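Local structure of structural protein ORF273 (Acidianus two-tailed virus, 4ART) at residues E38-E42 against E55-Y59; E28-D33 against Y247-Y251; I216-Y221 against D231-I235; I34-E38 against I61-I67. The protein is a thermo- and acido-stable structural protein of an archaeal virus, built on a new fold and probably a component of the virion. All coordinates share one frame; numbering follows the deposited sequence.

Three of the four contacts are made by one helix, 23-44, as it runs across the seven-stranded mixed sheet. Interaction 2 sets its first half on strand 247-253, interaction 4 seats its middle on the 61-67 hairpin at one edge of the sheet, and interaction 1 fastens its last turns to residues 55-59, beside a bound glycerol. Interactions 1 and 4 share Glu38, lie about 11 Å apart between centres, and touch where Tyr59 packs on Ile67. Interaction 4 also meets interaction 2, about 11 Å away, through Leu31 on Ile61 and Glu36 on Tyr251. Interaction 3, a helix pair about 27 Å from interaction 2 between centres, stands apart, beside the second subunit.

Interaction 1 of 4, residues E38-E42 against E55-Y59; sequences EIEKE and ENFYY
Glu42 reaches from helix 23-44 to the chain leading into strand 58-62, where two bonds from Asn56 grip its carboxylate. The backbone N of Asn56 donates to Glu42 OE1 at 3.2 Å, and the amide ND2 of Asn56 donates to Glu42 OE2 at 3.0 Å. Both oxygens use their syn lone pairs. The ND2 bond is nearly straight, 170° at the hydrogen, and leaves in the amide plane, although amide and carboxylate planes stand 68° apart. This two-pronged hold should limit rotation of the carboxylate. Tyr59 and Glu42 run toward each other from opposite directions, with Glu42 OE2 3.0 Å from Tyr59 OH at the ring edge.

The tight part lies deeper, where Tyr59 is buried under the helix. Glu38 sets CG anti to its backbone N (chi1 -171°), which lays that methylene 3.7 Å from Tyr59 CE1; Ile39 CD1 adds a looser touch at 4.4 Å from Tyr59 CE2. Toward solvent the contact thins: Glu55 offers just CB, 3.4 Å from Glu42 OE1, while its carboxylate turns out from the helix. A glycerol, probably from the crystallisation liquor, lies beside Asn56 and hydrogen-bonds to Tyr58 O. Tyr59 is flanked by Val91 and Thr93 of strand 87-96 and by Ile67 of strand 67-69, so the helix end rests over these strands.

Interaction 2 of 4, residues E28-D33 against Y247-Y251; sequences EEKLAD and YQVCY
Glu28 lies over one face of the Tyr247 ring while Glu29 meets its hydroxyl edge, so two successive helix residues bracket the same tyrosine. The CB of Glu28 makes a CH-pi contact 3.7 Å from the centroid of the Tyr247 ring, 20° off the normal, and its extended chain carries the carboxylate back along the ring to Tyr247 CB, 3.4 Å from Glu28 OE2. Glu29 bends at chi2 and brings OE1 to the hydroxyl edge of the ring, carboxylate and ring planes 70° apart. There Tyr247 OH donates to Glu29 OE1 at a short 2.5 Å, on the anti side and slightly out of the carboxylate plane.

Further along, Ala32 CB packs 3.6 Å from Val249 CG2, a small-on-small contact where helix and strand draw near. Tyr251 reaches the same turn and gives its OH to the anti lone pair of Asp33 OD1, 3.0 Å away, with ring and carboxylate planes 64° apart. The strand belongs to the main sheet, paired with 154-161 through backbone bonds, and its Cys250 forms a disulfide with Cys263. Two tyrosine hydroxyls thus serve as neutral donors, which would probably ease the negative charge of Glu29 and Asp33 without a cation from strand 247-251.

Interaction 3 of 4, residues I216-Y221 against D231-I235; sequences IPYHYY and DALKI
Ile216 and Ile235 share the same torsions, each with CG1 anti to the carbonyl carbon (chi1 -67° and -65°) and its chain then extended, and this sends CD1 of Ile235 onto Ile216. The two side chains cross at about a right angle, with Ile235 CD1 3.8 Å from Ile216 CB. Tyr220 takes the other course: with CG anti to its backbone N, its ring swings toward the partner helix and lies beside Ala232.

Ala232 lies at the closest approach. Its CB sits 3.7 Å from Tyr220 CD2 and 4.0 Å from Pro217 CA, and the small side chain allows the backbones to approach until the CA atoms of Pro217 and Ala232 are 4.7 Å apart. The segment axes pass 8.8 Å from each other at -129°. Next to this close point, Ile216 CG2 reaches over the start of 231-235 and touches Asp231 CB at 3.7 Å, while Pro217 adds its ring carbon CG to Ile235 CG2. Leu233 CD1 meets Tyr220 CE2 at 4.0 Å. Tyr220 CD2 sits over the centre of the Tyr221 ring, within its own helix. No hydrogen bond spans the interface; its hold is apolar.

Pro217 also kinks helix 210-221, since its N has no bond to the turn before. Helices 210-221 and 229-242 are consecutive, joined by a short loop and crossing at a wide angle. Helix 99-108 packs Phe104 and Tyr108 on Pro217 and Tyr221, while His219 NE2 is hydrogen-bonded to Glu195 of the second subunit and Ile216 packs on Asn192 of that subunit.

Interaction 4 of 4, residues I34-E38 against I61-I67; sequences IVENE and ILRDGKI
Ile34 and Ile67 face each other where helix 23-44 passes over the 61-67 hairpin, their CA atoms 7.2 Å apart. The two side chains slide past one another in opposite directions, with Ile34 CG2 3.8 Å from Ile67 CB. The same methyl also reaches Ile61 CD1, so Ile34 bridges the two limbs of the hairpin, and its CD1 lies 3.5 Å from Gly65 O.

The turn is that of a 3:5 hairpin, a type I beta turn from Leu62 to Gly65 with a G1 bulge: Gly65 N bonds to Leu62 O, Leu62 N bonds to Lys66 O, and Gly65 takes the bulge position at positive phi (86°). Asp64 adds an Asx turn, its OD1 accepting from Lys66 N at 3.0 Å from above the carboxylate plane.

On the inner side Val35 CG2 meets Ile61 CD1 at 3.8 Å, the side chains crossing at about a right angle. Ile67 has CG1 anti to its backbone N (chi1 -170°), which leads CD1 toward Val35 and leaves CG2 against the aliphatic part of Glu38, 3.9 Å from Glu38 CG. Val35 and Ile61 continue into the sheet core, both touching Val91 of strand 87-96 and Ile141 of strand 139-146.

Interaction 1 of 4, residues E38-E42 against E55-Y59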
loop_
_atom_site.group_PDB
_atom_site.type_symbol
_atom_site.label_atom_id
_atom_site.label_comp_id
_atom_site.label_asym_id
_atom_site.label_seq_id
_atom_site.Cartn_x
_atom_site.Cartn_y
_atom_site.Cartn_z
ATOM N N GLU A 38 9.634 -11.516 -19.482
ATOM C CA GLU A 38 8.198 -11.452 -19.373
ATOM C C GLU A 38 7.702 -9.990 -19.372
ATOM O O GLU A 38 6.815 -9.685 -20.150
ATOM C CB GLU A 38 7.721 -12.255 -18.148
ATOM C CG GLU A 38 6.209 -12.444 -18.043
ATOM C CD GLU A 38 5.446 -13.008 -19.233
ATOM O OE1 GLU A 38 6.027 -13.776 -20.035
ATOM O OE2 GLU A 38 4.240 -12.695 -19.341
ATOM N N ILE A 39 8.282 -9.083 -18.537
ATOM C CA ILE A 39 7.878 -7.656 -18.527
ATOM C C ILE A 39 8.038 -7.081 -19.951
ATOM O O ILE A 39 7.135 -6.417 -20.446
ATOM C CB ILE A 39 8.650 -6.774 -17.487
ATOM C CG1 ILE A 39 8.830 -7.435 -16.084
ATOM C CG2 ILE A 39 8.066 -5.355 -17.393
ATOM C CD1 ILE A 39 7.584 -7.769 -15.281
ATOM N N GLU A 40 9.186 -7.363 -20.598
ATOM C CA GLU A 40 9.498 -6.932 -21.958
ATOM C C GLU A 40 8.398 -7.386 -22.934
ATOM O O GLU A 40 7.825 -6.537 -23.625
ATOM C CB GLU A 40 10.864 -7.485 -22.370
ATOM C CG GLU A 40 11.448 -6.875 -23.621
ATOM C CD GLU A 40 12.697 -7.625 -24.022
ATOM O OE1 GLU A 40 12.562 -8.717 -24.623
ATOM O OE2 GLU A 40 13.807 -7.147 -23.692
ATOM N N LYS A 41 8.065 -8.714 -22.927
ATOM C CA LYS A 41 7.029 -9.364 -23.753
ATOM C C LYS A 41 5.688 -8.666 -23.569
ATOM O O LYS A 41 5.005 -8.396 -24.550
ATOM C CB LYS A 41 6.907 -10.855 -23.386
ATOM C CG LYS A 41 6.085 -11.684 -24.361
ATOM C CD LYS A 41 5.695 -13.039 -23.777
ATOM C CE LYS A 41 4.316 -13.020 -23.146
ATOM N NZ LYS A 41 3.898 -14.366 -22.673
ATOM N N GLU A 42 5.342 -8.350 -22.309
ATOM C CA GLU A 42 4.113 -7.646 -21.928
ATOM C C GLU A 42 4.082 -6.209 -22.433
ATOM O O GLU A 42 3.038 -5.766 -22.901
ATOM C CB GLU A 42 3.897 -7.692 -20.409
ATOM C CG GLU A 42 3.583 -9.091 -19.897
ATOM C CD GLU A 42 2.330 -9.262 -19.057
ATOM O OE1 GLU A 42 1.714 -8.247 -18.655
ATOM O OE2 GLU A 42 2.001 -10.429 -18.744
ATOM N N GLU A 55 -0.345 -5.231 -17.923
ATOM C CA GLU A 55 -1.445 -6.200 -17.880
ATOM C C GLU A 55 -1.490 -7.052 -16.610
ATOM O O GLU A 55 -2.554 -7.198 -16.001
ATOM C CB GLU A 55 -1.440 -7.086 -19.147
ATOM C CG GLU A 55 -2.662 -7.985 -19.326
ATOM C CD GLU A 55 -4.033 -7.325 -19.322
ATOM O OE1 GLU A 55 -4.194 -6.259 -19.960
ATOM O OE2 GLU A 55 -4.956 -7.896 -18.696
ATOM N N ASN A 56 -0.361 -7.661 -16.249
ATOM C CA ASN A 56 -0.254 -8.533 -15.076
ATOM C C ASN A 56 0.768 -8.017 -14.071
ATOM O O ASN A 56 1.876 -7.626 -14.447
ATOM C CB ASN A 56 0.071 -9.992 -15.491
ATOM C CG ASN A 56 -1.007 -10.662 -16.330
ATOM O OD1 ASN A 56 -2.096 -10.985 -15.841
ATOM N ND2 ASN A 56 -0.714 -10.914 -17.605
ATOM N N PHE A 57 0.375 -8.010 -12.799
ATOM C CA PHE A 57 1.222 -7.612 -11.680
ATOM C C PHE A 57 1.784 -8.784 -10.875
ATOM O O PHE A 57 2.847 -8.636 -10.279
ATOM C CB PHE A 57 0.520 -6.588 -10.780
ATOM C CG PHE A 57 0.143 -5.335 -11.542
ATOM C CD1 PHE A 57 -1.044 -5.268 -12.258
ATOM C CD2 PHE A 57 1.004 -4.241 -11.596
ATOM C CE1 PHE A 57 -1.365 -4.132 -13.007
ATOM C CE2 PHE A 57 0.672 -3.103 -12.334
ATOM C CZ PHE A 57 -0.512 -3.052 -13.026
ATOM N N TYR A 58 1.098 -9.933 -10.864
ATOM C CA TYR A 58 1.526 -11.089 -10.084
ATOM C C TYR A 58 1.812 -12.291 -10.956
ATOM O O TYR A 58 1.045 -12.580 -11.875
ATOM C CB TYR A 58 0.509 -11.428 -8.977
ATOM C CG TYR A 58 0.260 -10.281 -8.019
ATOM C CD1 TYR A 58 1.145 -10.009 -6.983
ATOM C CD2 TYR A 58 -0.842 -9.445 -8.174
ATOM C CE1 TYR A 58 0.937 -8.938 -6.118
ATOM C CE2 TYR A 58 -1.061 -8.368 -7.312
ATOM C CZ TYR A 58 -0.176 -8.126 -6.277
ATOM O OH TYR A 58 -0.381 -7.065 -5.430
ATOM N N TYR A 59 2.923 -12.979 -10.675
ATOM C CA TYR A 59 3.319 -14.149 -11.444
ATOM C C TYR A 59 3.887 -15.236 -10.574
ATOM O O TYR A 59 4.398 -14.967 -9.488
ATOM C CB TYR A 59 4.434 -13.803 -12.440
ATOM C CG TYR A 59 4.122 -12.724 -13.440
ATOM C CD1 TYR A 59 3.613 -13.041 -14.697
ATOM C CD2 TYR A 59 4.460 -11.397 -13.188
ATOM C CE1 TYR A 59 3.362 -12.052 -15.640
ATOM C CE2 TYR A 59 4.209 -10.400 -14.122
ATOM C CZ TYR A 59 3.675 -10.737 -15.349
ATOM O OH TYR A 59 3.462 -9.761 -16.267
#

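Interaction 2 of 4, residues E28-D33 against Y247-Y251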
loop_
_atom_site.group_PDB
_atom_site.type_symbol
_atom_site.label_atom_id
_atom_site.label_comp_id
_atom_site.label_asym_id
_atom_site.label_seq_id
_atom_site.Cartn_x
_atom_site.Cartn_y
_atom_site.Cartn_z
ATOM N N GLU A 28 19.571 -16.982 -9.209
ATOM C CA GLU A 28 18.979 -15.650 -9.086
ATOM C C GLU A 28 19.158 -14.846 -10.355
ATOM O O GLU A 28 18.233 -14.164 -10.754
ATOM C CB GLU A 28 19.511 -14.910 -7.861
ATOM C CG GLU A 28 19.093 -15.588 -6.566
ATOM C CD GLU A 28 19.810 -15.076 -5.337
ATOM O OE1 GLU A 28 21.054 -15.192 -5.255
ATOM O OE2 GLU A 28 19.122 -14.521 -4.462
ATOM N N GLU A 29 20.312 -14.989 -11.037
ATOM C CA GLU A 29 20.530 -14.293 -12.309
ATOM C C GLU A 29 19.524 -14.809 -13.345
ATOM O O GLU A 29 18.934 -14.010 -14.066
ATOM C CB GLU A 29 21.979 -14.481 -12.797
ATOM C CG GLU A 29 22.434 -13.457 -13.834
ATOM C CD GLU A 29 22.556 -12.011 -13.386
ATOM O OE1 GLU A 29 23.164 -11.759 -12.320
ATOM O OE2 GLU A 29 22.092 -11.124 -14.138
ATOM N N LYS A 30 19.317 -16.144 -13.387
ATOM C CA LYS A 30 18.349 -16.822 -14.266
ATOM C C LYS A 30 16.932 -16.323 -14.003
ATOM O O LYS A 30 16.202 -16.033 -14.944
ATOM C CB LYS A 30 18.428 -18.345 -14.101
ATOM C CG LYS A 30 19.673 -18.933 -14.760
ATOM C CD LYS A 30 19.932 -20.376 -14.305
ATOM C CE LYS A 30 21.265 -20.921 -14.769
ATOM N NZ LYS A 30 21.404 -22.378 -14.473
ATOM N N LEU A 31 16.564 -16.190 -12.733
ATOM C CA LEU A 31 15.238 -15.726 -12.331
ATOM C C LEU A 31 14.967 -14.292 -12.778
ATOM O O LEU A 31 13.862 -14.005 -13.221
ATOM C CB LEU A 31 15.046 -15.859 -10.798
ATOM C CG LEU A 31 14.799 -17.279 -10.266
ATOM C CD1 LEU A 31 14.998 -17.316 -8.753
ATOM C CD2 LEU A 31 13.389 -17.796 -10.652
ATOM N N ALA A 32 15.969 -13.396 -12.649
ATOM C CA ALA A 32 15.850 -11.993 -13.049
ATOM C C ALA A 32 15.654 -11.865 -14.572
ATOM O O ALA A 32 14.817 -11.084 -14.999
ATOM C CB ALA A 32 17.062 -11.215 -12.593
ATOM N N ASP A 33 16.372 -12.683 -15.385
ATOM C CA ASP A 33 16.177 -12.693 -16.839
ATOM C C ASP A 33 14.780 -13.232 -17.218
ATOM O O ASP A 33 14.166 -12.716 -18.159
ATOM C CB ASP A 33 17.297 -13.445 -17.548
ATOM C CG ASP A 33 18.656 -12.766 -17.416
ATOM O OD1 ASP A 33 18.692 -11.538 -17.115
ATOM O OD2 ASP A 33 19.687 -13.457 -17.593
ATOM N N TYR A 247 19.077 -10.083 -4.148
ATOM C CA TYR A 247 19.893 -10.110 -5.344
ATOM C C TYR A 247 19.173 -9.149 -6.266
ATOM O O TYR A 247 17.993 -9.330 -6.567
ATOM C CB TYR A 247 19.915 -11.511 -5.915
ATOM C CG TYR A 247 20.946 -11.719 -6.985
ATOM C CD1 TYR A 247 22.224 -12.175 -6.670
ATOM C CD2 TYR A 247 20.628 -11.536 -8.332
ATOM C CE1 TYR A 247 23.148 -12.470 -7.665
ATOM C CE2 TYR A 247 21.531 -11.854 -9.333
ATOM C CZ TYR A 247 22.792 -12.312 -8.993
ATOM O OH TYR A 247 23.704 -12.568 -9.971
ATOM N N GLN A 248 19.847 -8.062 -6.621
ATOM C CA GLN A 248 19.237 -6.967 -7.369
ATOM C C GLN A 248 19.758 -6.840 -8.796
ATOM O O GLN A 248 20.973 -6.734 -9.002
ATOM C CB GLN A 248 19.440 -5.675 -6.569
ATOM C CG GLN A 248 18.694 -4.458 -7.095
ATOM C CD GLN A 248 18.835 -3.316 -6.113
ATOM O OE1 GLN A 248 19.501 -2.329 -6.406
ATOM N NE2 GLN A 248 18.228 -3.434 -4.910
ATOM N N VAL A 249 18.838 -6.901 -9.793
ATOM C CA VAL A 249 19.212 -6.794 -11.229
ATOM C C VAL A 249 18.426 -5.656 -11.874
ATOM O O VAL A 249 17.209 -5.579 -11.686
ATOM C CB VAL A 249 19.119 -8.131 -12.035
ATOM C CG1 VAL A 249 19.630 -7.976 -13.461
ATOM C CG2 VAL A 249 19.854 -9.254 -11.333
ATOM N N CYS A 250 19.133 -4.766 -12.614
ATOM C CA CYS A 250 18.553 -3.579 -13.230
ATOM C C CYS A 250 18.717 -3.509 -14.734
ATOM O O CYS A 250 19.609 -4.130 -15.300
ATOM C CB CYS A 250 19.005 -2.296 -12.538
ATOM S SG CYS A 250 18.735 -2.283 -10.755
ATOM N N TYR A 251 17.773 -2.825 -15.386
ATOM C CA TYR A 251 17.667 -2.708 -16.837
ATOM C C TYR A 251 17.116 -1.345 -17.240
ATOM O O TYR A 251 16.354 -0.728 -16.488
ATOM C CB TYR A 251 16.683 -3.760 -17.380
ATOM C CG TYR A 251 16.909 -5.183 -16.916
ATOM C CD1 TYR A 251 16.355 -5.647 -15.718
ATOM C CD2 TYR A 251 17.621 -6.088 -17.703
ATOM C CE1 TYR A 251 16.511 -6.972 -15.317
ATOM C CE2 TYR A 251 17.823 -7.401 -17.289
ATOM C CZ TYR A 251 17.229 -7.848 -16.118
ATOM O OH TYR A 251 17.399 -9.157 -15.751
#

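Interaction 3 of 4, residues I216-Y221 against D231-I235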
loop_
_atom_site.group_PDB
_atom_site.type_symbol
_atom_site.label_atom_id
_atom_site.label_comp_id
_atom_site.label_asym_id
_atom_site.label_seq_id
_atom_site.Cartn_x
_atom_site.Cartn_y
_atom_site.Cartn_z
ATOM N N ILE A 216 8.490 5.251 8.624
ATOM C CA ILE A 216 9.540 6.266 8.790
ATOM C C ILE A 216 10.390 6.544 7.511
ATOM O O ILE A 216 10.489 7.709 7.120
ATOM C CB ILE A 216 10.359 6.028 10.075
ATOM C CG1 ILE A 216 9.463 6.253 11.321
ATOM C CG2 ILE A 216 11.612 6.894 10.087
ATOM C CD1 ILE A 216 10.066 5.756 12.592
ATOM N N PRO A 217 10.960 5.532 6.812
ATOM C CA PRO A 217 11.715 5.844 5.587
ATOM C C PRO A 217 10.771 6.318 4.468
ATOM O O PRO A 217 11.195 7.101 3.618
ATOM C CB PRO A 217 12.455 4.522 5.268
ATOM C CG PRO A 217 12.387 3.720 6.517
ATOM C CD PRO A 217 11.056 4.091 7.125
ATOM N N TYR A 218 9.469 5.915 4.498
ATOM C CA TYR A 218 8.501 6.386 3.521
ATOM C C TYR A 218 8.278 7.889 3.746
ATOM O O TYR A 218 8.175 8.652 2.778
ATOM C CB TYR A 218 7.178 5.574 3.644
ATOM C CG TYR A 218 6.134 5.946 2.610
ATOM C CD1 TYR A 218 5.269 7.008 2.818
ATOM C CD2 TYR A 218 6.030 5.246 1.409
ATOM C CE1 TYR A 218 4.329 7.376 1.855
ATOM C CE2 TYR A 218 5.075 5.588 0.447
ATOM C CZ TYR A 218 4.232 6.659 0.671
ATOM O OH TYR A 218 3.308 7.016 -0.287
ATOM N N HIS A 219 8.187 8.299 5.031
ATOM C CA HIS A 219 7.996 9.694 5.417
ATOM C C HIS A 219 9.192 10.539 4.978
ATOM O O HIS A 219 9.012 11.641 4.471
ATOM C CB HIS A 219 7.743 9.800 6.928
ATOM C CG HIS A 219 6.424 9.241 7.373
ATOM N ND1 HIS A 219 5.303 9.229 6.530
ATOM C CD2 HIS A 219 6.068 8.719 8.568
ATOM C CE1 HIS A 219 4.320 8.697 7.238
ATOM N NE2 HIS A 219 4.718 8.381 8.468
ATOM N N TYR A 220 10.405 9.999 5.109
ATOM C CA TYR A 220 11.630 10.677 4.684
ATOM C C TYR A 220 11.795 10.681 3.137
ATOM O O TYR A 220 12.052 11.727 2.565
ATOM C CB TYR A 220 12.872 10.042 5.414
ATOM C CG TYR A 220 14.200 10.623 4.986
ATOM C CD1 TYR A 220 14.438 11.993 5.044
ATOM C CD2 TYR A 220 15.219 9.804 4.514
ATOM C CE1 TYR A 220 15.656 12.536 4.621
ATOM C CE2 TYR A 220 16.429 10.336 4.068
ATOM C CZ TYR A 220 16.647 11.702 4.131
ATOM O OH TYR A 220 17.863 12.210 3.746
ATOM N N TYR A 221 11.623 9.558 2.465
ATOM C CA TYR A 221 11.906 9.528 1.029
ATOM C C TYR A 221 10.792 9.854 0.122
ATOM O O TYR A 221 11.027 10.480 -0.915
ATOM C CB TYR A 221 12.445 8.158 0.619
ATOM C CG TYR A 221 13.816 7.867 1.158
ATOM C CD1 TYR A 221 14.940 8.525 0.654
ATOM C CD2 TYR A 221 14.012 6.885 2.128
ATOM C CE1 TYR A 221 16.219 8.226 1.117
ATOM C CE2 TYR A 221 15.294 6.568 2.590
ATOM C CZ TYR A 221 16.395 7.244 2.084
ATOM O OH TYR A 221 17.671 6.941 2.531
ATOM N N ASP A 231 16.011 9.113 11.941
ATOM C CA ASP A 231 15.360 7.827 12.192
ATOM C C ASP A 231 15.423 6.881 10.995
ATOM O O ASP A 231 15.671 5.710 11.204
ATOM C CB ASP A 231 13.932 8.010 12.694
ATOM C CG ASP A 231 13.808 8.826 13.960
ATOM O OD1 ASP A 231 14.785 8.871 14.732
ATOM O OD2 ASP A 231 12.704 9.361 14.210
ATOM N N ALA A 232 15.232 7.387 9.759
ATOM C CA ALA A 232 15.287 6.579 8.534
ATOM C C ALA A 232 16.666 5.963 8.342
ATOM O O ALA A 232 16.765 4.800 7.957
ATOM C CB ALA A 232 14.943 7.436 7.331
ATOM N N LEU A 233 17.728 6.752 8.592
ATOM C CA LEU A 233 19.108 6.292 8.455
ATOM C C LEU A 233 19.412 5.225 9.516
ATOM O O LEU A 233 20.069 4.238 9.194
ATOM C CB LEU A 233 20.059 7.482 8.558
ATOM C CG LEU A 233 20.308 8.355 7.315
ATOM C CD1 LEU A 233 19.119 8.593 6.421
ATOM C CD2 LEU A 233 21.007 9.635 7.693
ATOM N N LYS A 234 18.901 5.399 10.764
ATOM C CA LYS A 234 19.044 4.409 11.842
ATOM C C LYS A 234 18.417 3.077 11.422
ATOM O O LYS A 234 19.046 2.027 11.548
ATOM C CB LYS A 234 18.415 4.917 13.163
ATOM C CG LYS A 234 19.461 5.331 14.187
ATOM C CD LYS A 234 18.865 5.986 15.429
ATOM C CE LYS A 234 19.970 6.532 16.317
ATOM N NZ LYS A 234 19.543 6.710 17.736
ATOM N N ILE A 235 17.199 3.132 10.860
ATOM C CA ILE A 235 16.476 1.949 10.389
ATOM C C ILE A 235 17.229 1.319 9.217
ATOM O O ILE A 235 17.371 0.094 9.190
ATOM C CB ILE A 235 15.014 2.294 10.040
ATOM C CG1 ILE A 235 14.244 2.738 11.308
ATOM C CG2 ILE A 235 14.332 1.092 9.351
ATOM C CD1 ILE A 235 12.878 3.405 11.097
#

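Interaction 4 of 4, residues I34-E38 against I61-I67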
loop_
_atom_site.group_PDB
_atom_site.type_symbol
_atom_site.label_atom_id
_atom_site.label_comp_id
_atom_site.label_asym_id
_atom_site.label_seq_id
_atom_site.Cartn_x
_atom_site.Cartn_y
_atom_site.Cartn_z
ATOM N N ILE A 34 14.260 -14.232 -16.458
ATOM C CA ILE A 34 12.906 -14.774 -16.664
ATOM C C ILE A 34 11.879 -13.634 -16.452
ATOM O O ILE A 34 11.010 -13.434 -17.294
ATOM C CB ILE A 34 12.619 -16.041 -15.787
ATOM C CG1 ILE A 34 13.436 -17.274 -16.296
ATOM C CG2 ILE A 34 11.105 -16.368 -15.727
ATOM C CD1 ILE A 34 13.669 -18.375 -15.214
ATOM N N VAL A 35 12.026 -12.858 -15.356
ATOM C CA VAL A 35 11.122 -11.730 -15.037
ATOM C C VAL A 35 11.255 -10.655 -16.115
ATOM O O VAL A 35 10.262 -10.285 -16.710
ATOM C CB VAL A 35 11.313 -11.176 -13.587
ATOM C CG1 VAL A 35 10.568 -9.846 -13.389
ATOM C CG2 VAL A 35 10.865 -12.195 -12.548
ATOM N N GLU A 36 12.490 -10.221 -16.419
ATOM C CA GLU A 36 12.762 -9.229 -17.461
ATOM C C GLU A 36 12.142 -9.588 -18.810
ATOM O O GLU A 36 11.542 -8.720 -19.433
ATOM C CB GLU A 36 14.262 -9.013 -17.612
ATOM C CG GLU A 36 14.657 -8.063 -18.731
ATOM C CD GLU A 36 15.365 -8.709 -19.905
ATOM O OE1 GLU A 36 16.281 -9.533 -19.683
ATOM O OE2 GLU A 36 15.032 -8.346 -21.056
ATOM N N ASN A 37 12.302 -10.853 -19.258
ATOM C CA ASN A 37 11.793 -11.333 -20.535
ATOM C C ASN A 37 10.297 -11.242 -20.611
ATOM O O ASN A 37 9.758 -10.918 -21.663
ATOM C CB ASN A 37 12.245 -12.753 -20.830
ATOM C CG ASN A 37 13.611 -12.834 -21.470
ATOM O OD1 ASN A 37 13.941 -12.080 -22.396
ATOM N ND2 ASN A 37 14.423 -13.785 -21.026
ATOM N N GLU A 38 9.634 -11.516 -19.482
ATOM C CA GLU A 38 8.198 -11.452 -19.373
ATOM C C GLU A 38 7.702 -9.990 -19.372
ATOM O O GLU A 38 6.815 -9.685 -20.150
ATOM C CB GLU A 38 7.721 -12.255 -18.148
ATOM C CG GLU A 38 6.209 -12.444 -18.043
ATOM C CD GLU A 38 5.446 -13.008 -19.233
ATOM O OE1 GLU A 38 6.027 -13.776 -20.035
ATOM O OE2 GLU A 38 4.240 -12.695 -19.341
ATOM N N ILE A 61 6.849 -18.383 -10.922
ATOM C CA ILE A 61 7.922 -18.975 -11.697
ATOM C C ILE A 61 7.992 -20.399 -11.194
ATOM O O ILE A 61 8.062 -20.638 -9.979
ATOM C CB ILE A 61 9.302 -18.243 -11.678
ATOM C CG1 ILE A 61 9.147 -16.766 -12.096
ATOM C CG2 ILE A 61 10.319 -18.955 -12.597
ATOM C CD1 ILE A 61 10.418 -15.905 -11.983
ATOM N N LEU A 62 7.897 -21.341 -12.135
ATOM C CA LEU A 62 7.927 -22.757 -11.846
ATOM C C LEU A 62 9.359 -23.229 -11.753
ATOM O O LEU A 62 10.294 -22.501 -12.128
ATOM C CB LEU A 62 7.097 -23.567 -12.871
ATOM C CG LEU A 62 5.567 -23.380 -12.841
ATOM C CD1 LEU A 62 4.861 -24.495 -13.576
ATOM C CD2 LEU A 62 5.004 -23.011 -11.473
ATOM N N ARG A 63 9.543 -24.420 -11.191
ATOM C CA ARG A 63 10.858 -24.994 -10.943
ATOM C C ARG A 63 11.617 -25.222 -12.288
ATOM O O ARG A 63 12.832 -25.165 -12.310
ATOM C CB ARG A 63 10.664 -26.272 -10.076
ATOM C CG ARG A 63 11.897 -26.824 -9.380
ATOM C CD ARG A 63 12.444 -26.008 -8.223
ATOM N NE ARG A 63 13.766 -26.489 -7.804
ATOM C CZ ARG A 63 14.917 -26.175 -8.399
ATOM N NH1 ARG A 63 14.930 -25.368 -9.458
ATOM N NH2 ARG A 63 16.063 -26.673 -7.948
ATOM N N ASP A 64 10.871 -25.338 -13.412
ATOM C CA ASP A 64 11.387 -25.507 -14.773
ATOM C C ASP A 64 11.667 -24.152 -15.460
ATOM O O ASP A 64 12.024 -24.129 -16.634
ATOM C CB ASP A 64 10.433 -26.365 -15.624
ATOM C CG ASP A 64 9.022 -25.800 -15.831
ATOM O OD1 ASP A 64 8.785 -24.616 -15.477
ATOM O OD2 ASP A 64 8.178 -26.520 -16.369
ATOM N N GLY A 65 11.476 -23.060 -14.732
ATOM C CA GLY A 65 11.717 -21.706 -15.228
ATOM C C GLY A 65 10.577 -21.050 -15.986
ATOM O O GLY A 65 10.717 -19.909 -16.425
ATOM N N LYS A 66 9.449 -21.744 -16.162
ATOM C CA LYS A 66 8.290 -21.143 -16.840
ATOM C C LYS A 66 7.633 -20.100 -15.974
ATOM O O LYS A 66 7.585 -20.257 -14.752
ATOM C CB LYS A 66 7.278 -22.202 -17.329
ATOM C CG LYS A 66 7.606 -22.745 -18.713
ATOM C CD LYS A 66 6.656 -22.166 -19.765
ATOM C CE LYS A 66 6.030 -23.257 -20.562
ATOM N NZ LYS A 66 4.941 -22.754 -21.451
ATOM N N ILE A 67 7.181 -19.004 -16.595
ATOM C CA ILE A 67 6.522 -17.912 -15.878
ATOM C C ILE A 67 5.043 -17.785 -16.289
ATOM O O ILE A 67 4.734 -17.789 -17.479
ATOM C CB ILE A 67 7.328 -16.574 -15.955
ATOM C CG1 ILE A 67 6.763 -15.489 -14.978
ATOM C CG2 ILE A 67 7.471 -16.067 -17.403
ATOM C CD1 ILE A 67 7.705 -14.292 -14.642
#